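Galactan 1,3-beta-galactosidase (Phanerochaete chrysosporium, PDB 7BYS) probably hydrolyses beta-1,3-galactan from the chain end as a family 43 glycoside hydrolase carrying a calcium-containing, carbohydrate-binding beta-sandwich module. Local coordinates at residues A[2-7]-A[287-292]; A[14-19]-A[267-272]; A[352-357]-A[394-399]; A[369-374]-A[408-413]. All blocks are in the same frame, centred on the assembly; numbering follows the deposited sequence. Where two conformers were deposited one is given.

Contact 1: A[2-7]-A[287-292]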
loop_
_atom_site.group_PDB
_atom_site.type_symbol
_atom_site.label_atom_id
_atom_site.label_comp_id
_atom_site.label_asym_id
_atom_site.label_seq_id
_atom_site.Cartn_x
_atom_site.Cartn_y
_atom_site.Cartn_z
ATOM N N GLN A 2 -9.137 -9.043 -10.159
ATOM C CA GLN A 2 -8.159 -8.071 -10.629
ATOM C C GLN A 2 -7.749 -7.190 -9.458
ATOM O O GLN A 2 -8.604 -6.559 -8.826
ATOM C CB GLN A 2 -8.738 -7.207 -11.752
ATOM C CG GLN A 2 -8.783 -7.883 -13.114
ATOM C CD GLN A 2 -9.566 -7.072 -14.128
ATOM O OE1 GLN A 2 -10.555 -6.426 -13.788
ATOM N NE2 GLN A 2 -9.121 -7.098 -15.380
ATOM N N ILE A 3 -6.451 -7.153 -9.174
ATOM C CA ILE A 3 -5.874 -6.257 -8.175
ATOM C C ILE A 3 -5.297 -5.068 -8.924
ATOM O O ILE A 3 -4.349 -5.218 -9.698
ATOM C CB ILE A 3 -4.783 -6.969 -7.362
ATOM C CG1 ILE A 3 -5.403 -8.124 -6.575
ATOM C CG2 ILE A 3 -4.074 -5.978 -6.425
ATOM C CD1 ILE A 3 -4.392 -8.972 -5.868
ATOM N N VAL A 4 -5.853 -3.882 -8.680
ATOM C CA VAL A 4 -5.599 -2.707 -9.508
ATOM C C VAL A 4 -5.132 -1.579 -8.585
ATOM O O VAL A 4 -5.934 -0.848 -7.995
ATOM C CB VAL A 4 -6.826 -2.306 -10.328
ATOM C CG1 VAL A 4 -6.472 -1.160 -11.252
ATOM C CG2 VAL A 4 -7.327 -3.512 -11.120
ATOM N N SER A 5 -3.819 -1.445 -8.432
ATOM C CA SER A 5 -3.259 -0.520 -7.454
ATOM C C SER A 5 -3.567 0.923 -7.832
ATOM O O SER A 5 -3.310 1.359 -8.957
ATOM C CB SER A 5 -1.751 -0.715 -7.380
ATOM O OG SER A 5 -1.469 -1.926 -6.702
ATOM N N GLY A 6 -4.077 1.684 -6.876
ATOM C CA GLY A 6 -4.429 3.063 -7.082
ATOM C C GLY A 6 -5.910 3.294 -7.271
ATOM O O GLY A 6 -6.376 4.423 -7.088
ATOM N N ALA A 7 -6.659 2.255 -7.618
ATOM C CA ALA A 7 -8.095 2.385 -7.776
ATOM C C ALA A 7 -8.770 2.465 -6.410
ATOM O O ALA A 7 -8.202 2.088 -5.382
ATOM C CB ALA A 7 -8.642 1.181 -8.538
ATOM N N ALA A 287 2.826 -4.206 -11.841
ATOM C CA ALA A 287 1.720 -4.739 -12.631
ATOM C C ALA A 287 0.494 -3.891 -12.341
ATOM O O ALA A 287 -0.073 -3.972 -11.245
ATOM C CB ALA A 287 1.436 -6.192 -12.255
ATOM N N ASP A 288 0.073 -3.084 -13.325
ATOM C CA ASP A 288 -1.085 -2.219 -13.129
ATOM C C ASP A 288 -2.335 -3.030 -12.823
ATOM O O ASP A 288 -3.196 -2.583 -12.058
ATOM C CB ASP A 288 -1.360 -1.389 -14.390
ATOM C CG ASP A 288 -0.196 -0.486 -14.788
ATOM O OD1 ASP A 288 0.359 0.215 -13.919
ATOM O OD2 ASP A 288 0.146 -0.458 -15.989
ATOM N N VAL A 289 -2.436 -4.226 -13.405
ATOM C CA VAL A 289 -3.572 -5.122 -13.240
ATOM C C VAL A 289 -3.006 -6.530 -13.114
ATOM O O VAL A 289 -2.306 -7.002 -14.013
ATOM C CB VAL A 289 -4.519 -5.046 -14.452
ATOM C CG1 VAL A 289 -5.701 -5.980 -14.271
ATOM C CG2 VAL A 289 -5.010 -3.614 -14.679
ATOM N N TRP A 290 -3.283 -7.199 -12.003
ATOM C CA TRP A 290 -2.823 -8.571 -11.852
ATOM C C TRP A 290 -3.851 -9.371 -11.078
ATOM O O TRP A 290 -4.719 -8.822 -10.399
ATOM C CB TRP A 290 -1.424 -8.672 -11.209
ATOM C CG TRP A 290 -1.288 -8.060 -9.851
ATOM C CD1 TRP A 290 -1.192 -6.731 -9.557
ATOM C CD2 TRP A 290 -1.158 -8.759 -8.607
ATOM N NE1 TRP A 290 -1.039 -6.558 -8.201
ATOM C CE2 TRP A 290 -1.012 -7.788 -7.593
ATOM C CE3 TRP A 290 -1.176 -10.107 -8.247
ATOM C CZ2 TRP A 290 -0.877 -8.128 -6.246
ATOM C CZ3 TRP A 290 -1.046 -10.446 -6.905
ATOM C CH2 TRP A 290 -0.889 -9.466 -5.924
ATOM N N SER A 291 -3.751 -10.692 -11.196
ATOM C CA SER A 291 -4.653 -11.610 -10.519
ATOM C C SER A 291 -3.850 -12.491 -9.578
ATOM O O SER A 291 -2.670 -12.761 -9.811
ATOM C CB SER A 291 -5.394 -12.490 -11.526
ATOM O OG SER A 291 -6.251 -11.703 -12.329
ATOM N N VAL A 292 -4.499 -12.947 -8.514
ATOM C CA VAL A 292 -3.845 -13.745 -7.490
ATOM C C VAL A 292 -4.635 -15.030 -7.297
ATOM O O VAL A 292 -5.869 -15.031 -7.373
ATOM C CB VAL A 292 -3.691 -12.961 -6.162
ATOM C CG1 VAL A 292 -5.048 -12.687 -5.508
ATOM C CG2 VAL A 292 -2.772 -13.706 -5.212
HETATM O O HOH W 1 -2.026 -3.576 -9.245
HETATM O O HOH W 2 -2.649 0.037 -11.250
#

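Contact 2: A[14-19]-A[267-272]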
loop_
_atom_site.group_PDB
_atom_site.type_symbol
_atom_site.label_atom_id
_atom_site.label_comp_id
_atom_site.label_asym_id
_atom_site.label_seq_id
_atom_site.Cartn_x
_atom_site.Cartn_y
_atom_site.Cartn_z
ATOM N N GLY A 14 -19.919 -2.537 -1.709
ATOM C CA GLY A 14 -19.665 -1.408 -2.587
ATOM C C GLY A 14 -19.141 -0.171 -1.899
ATOM O O GLY A 14 -19.053 0.880 -2.539
ATOM N N ASN A 15 -18.786 -0.261 -0.624
ATOM C CA ASN A 15 -18.197 0.847 0.105
ATOM C C ASN A 15 -16.682 0.765 0.000
ATOM O O ASN A 15 -16.101 -0.321 -0.043
ATOM C CB ASN A 15 -18.591 0.779 1.578
ATOM C CG ASN A 15 -20.067 1.014 1.790
ATOM O OD1 ASN A 15 -20.641 1.934 1.206
ATOM N ND2 ASN A 15 -20.692 0.188 2.629
ATOM N N THR A 16 -16.045 1.928 -0.059
ATOM C CA THR A 16 -14.589 1.970 -0.124
ATOM C C THR A 16 -13.976 1.290 1.100
ATOM O O THR A 16 -14.397 1.526 2.237
ATOM C CB THR A 16 -14.116 3.419 -0.222
ATOM O OG1 THR A 16 -14.865 4.089 -1.244
ATOM C CG2 THR A 16 -12.635 3.471 -0.576
ATOM N N ILE A 17 -13.008 0.404 0.858
ATOM C CA ILE A 17 -12.343 -0.296 1.953
ATOM C C ILE A 17 -11.562 0.707 2.788
ATOM O O ILE A 17 -10.851 1.566 2.243
ATOM C CB ILE A 17 -11.425 -1.389 1.389
ATOM C CG1 ILE A 17 -12.274 -2.495 0.759
ATOM C CG2 ILE A 17 -10.513 -1.957 2.488
ATOM C CD1 ILE A 17 -11.481 -3.517 -0.014
ATOM N N GLN A 18 -11.705 0.612 4.113
ATOM C CA GLN A 18 -11.041 1.480 5.084
ATOM C C GLN A 18 -10.184 0.608 5.995
ATOM O O GLN A 18 -10.587 0.275 7.112
ATOM C CB GLN A 18 -12.068 2.268 5.876
ATOM C CG GLN A 18 -12.790 3.311 5.026
ATOM C CD GLN A 18 -11.900 4.475 4.668
ATOM O OE1 GLN A 18 -10.812 4.628 5.217
ATOM N NE2 GLN A 18 -12.354 5.302 3.732
ATOM N N ALA A 19 -9.002 0.241 5.512
ATOM C CA ALA A 19 -8.102 -0.652 6.241
ATOM C C ALA A 19 -6.653 -0.272 5.923
ATOM O O ALA A 19 -5.859 -1.048 5.392
ATOM C CB ALA A 19 -8.427 -2.110 5.921
ATOM N N SER A 267 -9.149 8.637 1.395
ATOM C CA SER A 267 -8.940 8.215 0.023
ATOM C C SER A 267 -7.513 7.750 -0.229
ATOM O O SER A 267 -7.126 7.560 -1.387
ATOM C CB SER A 267 -9.345 9.334 -0.941
ATOM O OG SER A 267 -10.741 9.591 -0.826
ATOM N N SER A 268 -6.725 7.553 0.827
ATOM C CA SER A 268 -5.440 6.887 0.656
ATOM C C SER A 268 -5.665 5.515 0.026
ATOM O O SER A 268 -6.608 4.803 0.379
ATOM C CB SER A 268 -4.730 6.727 2.006
ATOM O OG SER A 268 -4.521 7.987 2.639
ATOM N N ARG A 269 -4.806 5.156 -0.930
ATOM C CA ARG A 269 -5.036 3.993 -1.778
ATOM C C ARG A 269 -4.194 2.811 -1.314
ATOM O O ARG A 269 -3.297 2.940 -0.475
ATOM C CB ARG A 269 -4.762 4.314 -3.262
ATOM C CG ARG A 269 -5.689 5.384 -3.879
ATOM C CD ARG A 269 -7.169 5.105 -3.625
ATOM N NE ARG A 269 -8.027 6.070 -4.322
ATOM C CZ ARG A 269 -9.259 6.383 -3.943
ATOM N NH1 ARG A 269 -9.796 5.824 -2.876
ATOM N NH2 ARG A 269 -9.956 7.283 -4.641
ATOM N N TYR A 270 -4.514 1.641 -1.860
ATOM C CA TYR A 270 -3.843 0.395 -1.531
ATOM C C TYR A 270 -3.013 -0.004 -2.738
ATOM O O TYR A 270 -3.553 -0.188 -3.839
ATOM C CB TYR A 270 -4.886 -0.671 -1.179
ATOM C CG TYR A 270 -5.806 -0.181 -0.083
ATOM C CD1 TYR A 270 -5.338 -0.001 1.216
ATOM C CD2 TYR A 270 -7.135 0.142 -0.354
ATOM C CE1 TYR A 270 -6.161 0.475 2.214
ATOM C CE2 TYR A 270 -7.972 0.633 0.644
ATOM C CZ TYR A 270 -7.482 0.791 1.924
ATOM O OH TYR A 270 -8.309 1.284 2.922
ATOM N N ILE A 271 -1.704 -0.087 -2.537
ATOM C CA ILE A 271 -0.748 -0.385 -3.586
ATOM C C ILE A 271 -0.251 -1.793 -3.290
ATOM O O ILE A 271 0.590 -1.996 -2.405
ATOM C CB ILE A 271 0.390 0.645 -3.602
ATOM C CG1 ILE A 271 -0.144 2.100 -3.642
ATOM C CG2 ILE A 271 1.326 0.382 -4.772
ATOM C CD1 ILE A 271 -1.161 2.395 -4.734
ATOM N N TRP A 272 -0.806 -2.773 -3.995
ATOM C CA TRP A 272 -0.435 -4.176 -3.830
ATOM C C TRP A 272 0.180 -4.677 -5.126
ATOM O O TRP A 272 -0.432 -4.546 -6.195
ATOM C CB TRP A 272 -1.647 -5.052 -3.538
ATOM C CG TRP A 272 -2.309 -4.885 -2.208
ATOM C CD1 TRP A 272 -2.155 -3.873 -1.305
ATOM C CD2 TRP A 272 -3.283 -5.766 -1.665
ATOM N NE1 TRP A 272 -2.980 -4.080 -0.219
ATOM C CE2 TRP A 272 -3.676 -5.246 -0.418
ATOM C CE3 TRP A 272 -3.853 -6.963 -2.109
ATOM C CZ2 TRP A 272 -4.615 -5.886 0.389
ATOM C CZ3 TRP A 272 -4.776 -7.595 -1.306
ATOM C CH2 TRP A 272 -5.159 -7.053 -0.082
#

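Contact 3: A[352-357]-A[394-399]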
loop_
_atom_site.group_PDB
_atom_site.type_symbol
_atom_site.label_atom_id
_atom_site.label_comp_id
_atom_site.label_asym_id
_atom_site.label_seq_id
_atom_site.Cartn_x
_atom_site.Cartn_y
_atom_site.Cartn_z
ATOM N N SER A 352 -16.125 -3.198 -20.175
ATOM C CA SER A 352 -15.352 -2.331 -19.298
ATOM C C SER A 352 -13.900 -2.786 -19.243
ATOM O O SER A 352 -13.606 -3.983 -19.169
ATOM C CB SER A 352 -15.964 -2.329 -17.899
ATOM O OG SER A 352 -15.089 -1.724 -16.971
ATOM N N HIS A 353 -12.989 -1.818 -19.286
ATOM C CA HIS A 353 -11.566 -2.111 -19.311
ATOM C C HIS A 353 -10.815 -1.166 -18.391
ATOM O O HIS A 353 -11.058 0.042 -18.392
ATOM C CB HIS A 353 -11.021 -1.992 -20.735
ATOM C CG HIS A 353 -11.523 -3.070 -21.640
ATOM N ND1 HIS A 353 -10.787 -4.196 -21.933
ATOM C CD2 HIS A 353 -12.707 -3.212 -22.282
ATOM C CE1 HIS A 353 -11.489 -4.981 -22.733
ATOM N NE2 HIS A 353 -12.659 -4.408 -22.957
ATOM N N TRP A 354 -9.901 -1.732 -17.603
ATOM C CA TRP A 354 -8.964 -0.910 -16.853
ATOM C C TRP A 354 -7.939 -0.312 -17.799
ATOM O O TRP A 354 -7.378 -1.008 -18.647
ATOM C CB TRP A 354 -8.251 -1.764 -15.811
ATOM C CG TRP A 354 -9.087 -1.997 -14.616
ATOM C CD1 TRP A 354 -9.633 -3.185 -14.219
ATOM C CD2 TRP A 354 -9.505 -1.021 -13.654
ATOM N NE1 TRP A 354 -10.352 -3.011 -13.069
ATOM C CE2 TRP A 354 -10.283 -1.694 -12.695
ATOM C CE3 TRP A 354 -9.264 0.347 -13.491
ATOM C CZ2 TRP A 354 -10.843 -1.042 -11.600
ATOM C CZ3 TRP A 354 -9.827 0.996 -12.404
ATOM C CH2 TRP A 354 -10.601 0.301 -11.472
ATOM N N VAL A 355 -7.685 0.984 -17.642
ATOM C CA VAL A 355 -6.688 1.693 -18.427
ATOM C C VAL A 355 -5.723 2.370 -17.460
ATOM O O VAL A 355 -6.147 3.111 -16.569
ATOM C CB VAL A 355 -7.349 2.720 -19.368
ATOM C CG1 VAL A 355 -6.304 3.421 -20.213
ATOM C CG2 VAL A 355 -8.404 2.033 -20.262
ATOM N N ALA A 356 -4.439 2.103 -17.628
ATOM C CA ALA A 356 -3.414 2.734 -16.812
ATOM C C ALA A 356 -2.900 3.981 -17.519
ATOM O O ALA A 356 -2.479 3.920 -18.677
ATOM C CB ALA A 356 -2.257 1.769 -16.558
ATOM N N LEU A 357 -2.925 5.103 -16.817
ATOM C CA LEU A 357 -2.429 6.373 -17.338
ATOM C C LEU A 357 -1.033 6.607 -16.770
ATOM O O LEU A 357 -0.874 6.751 -15.553
ATOM C CB LEU A 357 -3.365 7.520 -16.959
ATOM C CG LEU A 357 -4.871 7.322 -17.149
ATOM C CD1 LEU A 357 -5.625 8.588 -16.740
ATOM C CD2 LEU A 357 -5.192 6.925 -18.573
ATOM N N SER A 394 1.960 5.448 -12.754
ATOM C CA SER A 394 0.674 5.230 -13.403
ATOM C C SER A 394 -0.458 5.192 -12.390
ATOM O O SER A 394 -0.277 4.763 -11.248
ATOM C CB SER A 394 0.675 3.954 -14.257
ATOM O OG SER A 394 0.734 2.803 -13.422
ATOM N N VAL A 395 -1.634 5.633 -12.837
ATOM C CA VAL A 395 -2.865 5.488 -12.065
ATOM C C VAL A 395 -3.945 4.893 -12.958
ATOM O O VAL A 395 -3.948 5.145 -14.173
ATOM C CB VAL A 395 -3.341 6.819 -11.456
ATOM C CG1 VAL A 395 -2.370 7.318 -10.396
ATOM C CG2 VAL A 395 -3.568 7.873 -12.543
ATOM N N PRO A 396 -4.886 4.142 -12.403
ATOM C CA PRO A 396 -5.860 3.427 -13.237
ATOM C C PRO A 396 -7.207 4.118 -13.310
ATOM O O PRO A 396 -7.633 4.818 -12.376
ATOM C CB PRO A 396 -6.008 2.096 -12.499
ATOM C CG PRO A 396 -5.901 2.502 -11.052
ATOM C CD PRO A 396 -4.856 3.610 -11.025
ATOM N N VAL A 397 -7.893 3.897 -14.427
ATOM C CA VAL A 397 -9.278 4.322 -14.608
ATOM C C VAL A 397 -10.010 3.243 -15.395
ATOM O O VAL A 397 -9.460 2.668 -16.340
ATOM C CB VAL A 397 -9.376 5.724 -15.258
ATOM C CG1 VAL A 397 -8.793 5.728 -16.668
ATOM C CG2 VAL A 397 -10.824 6.213 -15.264
ATOM N N LYS A 398 -11.239 2.938 -14.976
ATOM C CA LYS A 398 -12.052 1.911 -15.618
ATOM C C LYS A 398 -12.950 2.576 -16.657
ATOM O O LYS A 398 -13.786 3.415 -16.311
ATOM C CB LYS A 398 -12.895 1.173 -14.582
ATOM C CG LYS A 398 -13.340 -0.212 -15.051
ATOM C CD LYS A 398 -13.851 -1.058 -13.885
ATOM C CE LYS A 398 -14.987 -0.353 -13.167
ATOM N NZ LYS A 398 -14.777 -0.317 -11.690
ATOM N N LEU A 399 -12.766 2.209 -17.924
ATOM C CA LEU A 399 -13.464 2.859 -19.028
ATOM C C LEU A 399 -14.338 1.862 -19.777
ATOM O O LEU A 399 -13.924 0.729 -20.039
ATOM C CB LEU A 399 -12.466 3.484 -20.009
ATOM C CG LEU A 399 -11.542 4.558 -19.424
ATOM C CD1 LEU A 399 -10.608 5.104 -20.479
ATOM C CD2 LEU A 399 -12.347 5.684 -18.787
#

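Contact 4: A[369-374]-A[408-413]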
loop_
_atom_site.group_PDB
_atom_site.type_symbol
_atom_site.label_atom_id
_atom_site.label_comp_id
_atom_site.label_asym_id
_atom_site.label_seq_id
_atom_site.Cartn_x
_atom_site.Cartn_y
_atom_site.Cartn_z
ATOM N N VAL A 369 -6.709 14.970 -14.423
ATOM C CA VAL A 369 -6.907 14.985 -15.867
ATOM C C VAL A 369 -8.329 14.522 -16.154
ATOM O O VAL A 369 -8.818 13.565 -15.545
ATOM C CB VAL A 369 -5.840 14.140 -16.604
ATOM C CG1 VAL A 369 -5.974 12.649 -16.275
ATOM C CG2 VAL A 369 -5.903 14.399 -18.128
ATOM N N THR A 370 -9.006 15.223 -17.060
ATOM C CA THR A 370 -10.303 14.761 -17.536
ATOM C C THR A 370 -10.106 13.699 -18.613
ATOM O O THR A 370 -9.198 13.791 -19.447
ATOM C CB THR A 370 -11.099 15.922 -18.139
ATOM O OG1 THR A 370 -10.373 16.460 -19.247
ATOM C CG2 THR A 370 -11.356 17.009 -17.104
ATOM N N VAL A 371 -10.974 12.687 -18.595
ATOM C CA VAL A 371 -10.914 11.565 -19.525
ATOM C C VAL A 371 -12.311 11.363 -20.107
ATOM O O VAL A 371 -13.279 11.165 -19.360
ATOM C CB VAL A 371 -10.419 10.272 -18.848
ATOM C CG1 VAL A 371 -10.313 9.146 -19.859
ATOM C CG2 VAL A 371 -9.070 10.493 -18.158
ATOM N N SER A 372 -12.412 11.406 -21.432
ATOM C CA SER A 372 -13.678 11.252 -22.136
ATOM C C SER A 372 -13.508 10.181 -23.200
ATOM O O SER A 372 -12.558 10.227 -23.990
ATOM C CB SER A 372 -14.048 12.580 -22.793
ATOM O OG SER A 372 -15.021 12.401 -23.810
ATOM N N VAL A 373 -14.420 9.217 -23.227
ATOM C CA VAL A 373 -14.357 8.114 -24.181
ATOM C C VAL A 373 -15.403 8.351 -25.259
ATOM O O VAL A 373 -16.591 8.498 -24.952
ATOM C CB VAL A 373 -14.596 6.759 -23.495
ATOM C CG1 VAL A 373 -14.504 5.629 -24.516
ATOM C CG2 VAL A 373 -13.592 6.552 -22.364
ATOM N N ASN A 374 -14.963 8.368 -26.515
ATOM C CA ASN A 374 -15.861 8.521 -27.661
ATOM C C ASN A 374 -16.794 9.720 -27.490
ATOM O O ASN A 374 -17.980 9.670 -27.831
ATOM C CB ASN A 374 -16.637 7.231 -27.921
ATOM C CG ASN A 374 -15.723 6.062 -28.210
ATOM O OD1 ASN A 374 -14.752 6.191 -28.950
ATOM N ND2 ASN A 374 -16.021 4.911 -27.611
ATOM N N ILE A 408 -10.041 8.163 -26.917
ATOM C CA ILE A 408 -9.998 8.635 -25.537
ATOM C C ILE A 408 -9.343 10.007 -25.537
ATOM O O ILE A 408 -8.210 10.151 -26.009
ATOM C CB ILE A 408 -9.231 7.677 -24.610
ATOM C CG1 ILE A 408 -9.754 6.242 -24.750
ATOM C CG2 ILE A 408 -9.344 8.149 -23.172
ATOM C CD1 ILE A 408 -8.882 5.202 -24.037
ATOM N N THR A 409 -10.049 11.010 -25.022
ATOM C CA THR A 409 -9.577 12.391 -25.042
ATOM C C THR A 409 -9.207 12.819 -23.627
ATOM O O THR A 409 -9.990 12.627 -22.689
ATOM C CB THR A 409 -10.646 13.324 -25.618
ATOM O OG1 THR A 409 -10.851 13.011 -26.999
ATOM C CG2 THR A 409 -10.193 14.764 -25.527
ATOM N N PHE A 410 -8.026 13.419 -23.486
ATOM C CA PHE A 410 -7.485 13.858 -22.204
ATOM C C PHE A 410 -7.344 15.374 -22.183
ATOM O O PHE A 410 -6.833 15.968 -23.140
ATOM C CB PHE A 410 -6.111 13.225 -21.965
ATOM C CG PHE A 410 -6.144 11.734 -21.916
ATOM C CD1 PHE A 410 -6.359 11.084 -20.707
ATOM C CD2 PHE A 410 -5.953 10.977 -23.063
ATOM C CE1 PHE A 410 -6.397 9.696 -20.648
ATOM C CE2 PHE A 410 -5.992 9.597 -23.006
ATOM C CZ PHE A 410 -6.214 8.956 -21.795
ATOM N N GLY A 411 -7.800 15.986 -21.092
ATOM C CA GLY A 411 -7.545 17.382 -20.818
ATOM C C GLY A 411 -8.603 18.353 -21.289
ATOM O O GLY A 411 -8.426 19.559 -21.092
ATOM N N SER A 412 -9.685 17.880 -21.905
ATOM C CA SER A 412 -10.748 18.789 -22.306
ATOM C C SER A 412 -11.467 19.342 -21.085
ATOM O O SER A 412 -11.613 18.668 -20.062
ATOM C CB SER A 412 -11.735 18.081 -23.234
ATOM O OG SER A 412 -12.471 17.078 -22.559
ATOM N N GLY A 413 -11.894 20.598 -21.197
ATOM C CA GLY A 413 -12.779 21.190 -20.211
ATOM C C GLY A 413 -12.230 21.274 -18.808
ATOM O O GLY A 413 -12.989 21.123 -17.846
HETATM O O HOH W 3 -13.298 11.108 -26.631
#

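Contact 1: A[2-7]-A[287-292]
The side chain of Ile3 is the bump of this contact, and its tip, CD1, fits between the indole face of Trp290 and CG1 of Val292. With CG1 anti to the carbonyl carbon (chi1 -64°), CD1 settles 3.6 Å from the centroid of the six-membered ring, a CH-pi contact, while Val292 CG1 closes in on Ile3 CD1 at 3.8 Å. The two branches lie along the indole, CD1 over the six-membered ring and CG2 by the pyrrole part, at NE1 and CE2. Trp290 holds CG in the crowded position between backbone N and carbonyl carbon (chi1 58°), which brings its ring back toward Ile3 although its CB points away. Behind this, Ile3 and Trp290 form a single antiparallel bridge: Ile3 N reaches Trp290 O at 2.7 Å almost straight, and Trp290 N returns a longer bond of 3.2 Å to Ile3 O. One water joins Ile3 O, Ser5 N and Ala287 O; another joins Ser5 O and Asp288 O. Trp290 NE1 and Ser5 OG both bond to the backbone of Trp272 on strand 269-276, while Gln2 and Val4 pack on Trp354 of strand 352-360, placing the contact between the catalytic propeller and the carbohydrate-binding module.

Contact 2: A[14-19]-A[267-272]
In the five-bladed beta-propeller of family 43 enzymes, a loop ahead of the first blade here meets a strand of the last: residues 14-19 precede strand 22-27, and Tyr270 reaches them from strand 269-276. The polar part of the contact rests on one phenol oxygen. Tyr270 OH gives its proton to Ile17 O at 2.6 Å and accepts the N-H of Ala19, so the hydroxyl is used in both directions and spans the backbone on the two sides of Gln18. The tyrosine approaches Ile17 O from well above the carbonyl plane, at a C=O...O angle of 111°, whereas the carbonyl oxygen itself lies at the edge of the phenol ring. CG of Tyr270 is anti to its own carbonyl carbon (chi1 -54°), and CB points toward the loop, which sends the ring across the gap end-on. These two bonds fix the position of the buried hydroxyl and hold the loop against the strand.

The apolar part is slighter. Ile17 crosses the tyrosine obliquely, its CG2 branch 4.1 Å from Tyr270 CE2, and CG2 of Thr16 comes near the guanidinium of Arg269. On strand 48-53, Tyr51 touches Ile17 and Ala19, and Ser49 touches Ala19; Gln18 binds His20 and Lys38 through OE1. The Ala19 N-H points almost exactly at Tyr270 OH, 2.9 Å away with an angle of 176° at the hydrogen.

Contact 3: A[352-357]-A[394-399]
Strands 352-357 and 394-399 run antiparallel with a regular register, and the two faces of the pair differ sharply. Six backbone bonds join them through the hydrogen-bonded pairs His353-Leu399, Val355-Val397 and Leu357-Val395; the bond from Leu399 N to His353 O, 2.8 Å, is among the straightest.

The tight, apolar face carries Val355, Leu357, Val395, Val397 and Leu399, with His353 as its polar end, ND1 bonded to Tyr427 O. Val355 and Leu399 cross at about a right angle, CG2 of the valine 3.8 Å from CD1 of the leucine. Leu357 CD2 meets Val397 CG1 at 4.2 Å, the valine holding that methyl in the crowded position between N and carbonyl carbon (chi1 63°). Ile424, Val381 and Val371 cover this layer.

The other face has Trp354, Ala356, Pro396 and Lys398. It is closed at the buried end, where Ala356 packs on Asp288 and Ser394 OG, near Leu357, bonds to the same aspartate. Lys398 CB stands 3.8 Å from the centroid of the six-membered ring of Trp354, over the face, and CD follows nearer the rim, the chain bending at chi3 (57°). Packing loosens toward solvent, where Ser352 OG lies 3.0 Å from Lys398 CG.

One face thus turns into a beta-sandwich, the fold of CBM6- and CBM35-type modules; the other meets Gln2, Val4 and Asp288 and opens at the Ser352-Lys398 end.

Contact 4: A[369-374]-A[408-413]
Ser372 O is gripped three times: by the N-H of Thr409 at 2.8 Å, nearly straight, by a water that donates to it at 2.9 Å, and by a CA-H...O approach from Ile408 CA at 3.4 Å. The same water bonds to Thr409 OG1, which is also hydrogen-bonded to Thr342 OG1 on strand 339-349. Thr370 O takes the N-H of Gly411 on a lone pair at 3.1 Å. OG1 of Thr370, in the crowded position between backbone N and carbonyl carbon (chi1 61°), donates to a lone pair of Ser412 O at 2.7 Å and receives a weak bond from Gly411 N. Gly411 N is thus shared between both oxygens of Thr370, which ties the turn after strand 405-410 to strand 367-373. These are antiparallel neighbours in the five-stranded sheet of the module's beta-sandwich, strand 367-373 also carrying the galactose-binding Arg367. On the face bearing Val371, Ile408 and Phe410, Val371 CG1 touches Ile408 CG2 at 3.6 Å, and its other branch, CG2, meets Phe410 CE1 at 3.7 Å. Val369 CG2 comes to the edge of the Phe410 ring, near its plane. Leu421 and Ile424 of strand 420-426 pack on Phe410, and Ile424 on Ile408 as well.

Overall arrangement
From the N terminus, residues 2-7 and then 14-19 meet segments far downstream. Contact 2 closes a loop of about 250 residues around the propeller, and it is nested inside the longer loop closed by contact 1, the two touching through Trp272. Contact 3 follows in series, within the carbohydrate-binding module, and touches contact 1 through Asp288 and Ser394, so that contact 1 lies at the junction of the two domains. Contacts 3 and 4 each close a loop of about 35 residues. They cross along the chain and belong to the two facing sheets of the sandwich, meeting where Leu357 packs on Phe410 and Leu399 on Val373.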